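Local coordinates for protein prolyl-tRNA synthetase (Giardia lamblia ATCC 50803, PDB 3IAL) that probably attaches proline to its cognate tRNA in an ATP-dependent reaction that passes through a prolyl-adenylate intermediate, at residues G457-R461 against M512-K516. Numbering follows the deposited sequence.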
loop_
_atom_site.group_PDB
_atom_site.type_symbol
_atom_site.label_atom_id
_atom_site.label_comp_id
_atom_site.label_asym_id
_atom_site.label_seq_id
_atom_site.Cartn_x
_atom_site.Cartn_y
_atom_site.Cartn_z
ATOM N N GLY B 457 -3.523 -0.404 37.994
ATOM C CA GLY B 457 -3.376 -0.924 36.641
ATOM C C GLY B 457 -1.944 -0.803 36.157
ATOM O O GLY B 457 -1.030 -0.577 36.945
ATOM N N GLY B 458 -1.757 -0.961 34.852
ATOM C CA GLY B 458 -0.430 -0.949 34.249
ATOM C C GLY B 458 0.320 -2.241 34.516
ATOM O O GLY B 458 -0.282 -3.300 34.717
ATOM N N LEU B 459 1.645 -2.143 34.523
ATOM C CA LEU B 459 2.510 -3.302 34.695
ATOM C C LEU B 459 2.963 -3.404 36.152
ATOM O O LEU B 459 3.334 -2.398 36.762
ATOM C CB LEU B 459 3.719 -3.191 33.761
ATOM C CG LEU B 459 3.381 -3.298 32.263
ATOM C CD1 LEU B 459 4.346 -2.475 31.390
ATOM C CD2 LEU B 459 3.356 -4.765 31.822
ATOM N N ALA B 460 2.902 -4.616 36.700
ATOM C CA ALA B 460 3.449 -4.922 38.024
ATOM C C ALA B 460 4.747 -5.690 37.830
ATOM O O ALA B 460 4.750 -6.787 37.266
ATOM C CB ALA B 460 2.463 -5.746 38.841
ATOM N N ARG B 461 5.843 -5.094 38.290
ATOM C CA ARG B 461 7.181 -5.633 38.101
ATOM C C ARG B 461 7.644 -6.265 39.405
ATOM O O ARG B 461 7.502 -5.675 40.464
ATOM C CB ARG B 461 8.121 -4.506 37.690
ATOM C CG ARG B 461 9.529 -4.932 37.320
ATOM C CD ARG B 461 10.311 -3.718 36.890
ATOM N NE ARG B 461 11.719 -4.002 36.616
ATOM C CZ ARG B 461 12.703 -3.936 37.514
ATOM N NH1 ARG B 461 12.456 -3.624 38.782
ATOM N NH2 ARG B 461 13.954 -4.200 37.140
ATOM N N MET B 512 9.879 -10.361 36.469
ATOM C CA MET B 512 8.720 -10.597 35.630
ATOM C C MET B 512 7.839 -9.360 35.647
ATOM O O MET B 512 7.909 -8.544 36.578
ATOM C CB MET B 512 7.926 -11.820 36.097
ATOM C CG MET B 512 8.528 -13.139 35.670
ATOM S SD MET B 512 8.642 -13.295 33.873
ATOM C CE MET B 512 9.100 -15.017 33.715
ATOM N N TYR B 513 7.037 -9.232 34.590
ATOM C CA TYR B 513 6.028 -8.196 34.469
ATOM C C TYR B 513 4.663 -8.835 34.301
ATOM O O TYR B 513 4.455 -9.674 33.411
ATOM C CB TYR B 513 6.297 -7.307 33.262
ATOM C CG TYR B 513 7.514 -6.425 33.384
ATOM C CD1 TYR B 513 7.388 -5.076 33.670
ATOM C CD2 TYR B 513 8.787 -6.937 33.179
ATOM C CE1 TYR B 513 8.497 -4.257 33.762
ATOM C CE2 TYR B 513 9.905 -6.130 33.269
ATOM C CZ TYR B 513 9.754 -4.787 33.551
ATOM O OH TYR B 513 10.859 -3.976 33.650
ATOM N N CYS B 514 3.728 -8.404 35.144
ATOM C CA CYS B 514 2.379 -8.930 35.152
ATOM C C CYS B 514 1.432 -7.789 34.786
ATOM O O CYS B 514 1.682 -6.638 35.153
ATOM C CB CYS B 514 2.066 -9.481 36.552
ATOM S SG CYS B 514 0.349 -9.585 36.974
ATOM N N ALA B 515 0.350 -8.116 34.082
ATOM C CA ALA B 515 -0.646 -7.121 33.680
ATOM C C ALA B 515 -1.938 -7.751 33.164
ATOM O O ALA B 515 -1.952 -8.900 32.717
ATOM C CB ALA B 515 -0.080 -6.198 32.607
ATOM N N LYS B 516 -3.017 -6.974 33.239
ATOM C CA LYS B 516 -4.249 -7.267 32.525
ATOM C C LYS B 516 -4.028 -6.950 31.060
ATOM O O LYS B 516 -3.503 -5.889 30.720
ATOM C CB LYS B 516 -5.400 -6.393 33.019
ATOM C CG LYS B 516 -6.106 -6.881 34.252
ATOM C CD LYS B 516 -7.508 -6.293 34.292
ATOM C CE LYS B 516 -8.285 -6.723 35.512
ATOM N NZ LYS B 516 -9.758 -6.654 35.247
HETATM O O HOH W 1 -2.739 -4.118 34.099
#
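Ala460 and Cys514 form an antiparallel hydrogen-bonded pair, with Ala460 N to Cys514 O at 2.8 Å and nearly straight (177°), and Cys514 N to Ala460 O at 2.9 Å. Their side chains share one face of the sheet, where Ile449 of helix 446-455 packs on both. The closer side-chain contacts between the two segments lie on the face carrying Arg461 and Tyr513. There the extended Arg461 chain, with CG anti to the backbone N (chi1 -174°), runs alongside the Tyr513 ring; CG sits over one ring face, 4.0 Å from the centroid, and CD is 3.3 Å from Tyr513 OH. Leu459 CB meets the ring edge, 4.1 Å from Tyr513 CD1. Arg461 NE makes only a weak, bent bond to Tyr513 OH (3.1 Å, 132°). Glu493 joins the two side chains, through a salt bridge to Arg461 NH2 and a hydrogen bond to Tyr513 OH, and Asn442 OD1 hydrogen-bonds Arg461 NH1. Pairing is looser beyond Leu459: a water links Gly458 O (2.7 Å) to Lys516 N (3.0 Å), and the partly exposed Lys516 side chain leads away toward Ile453. This is antiparallel beta-sheet pairing of strands 459-464 and 510-515 within the C-terminal domain of prolyl-tRNA synthetase.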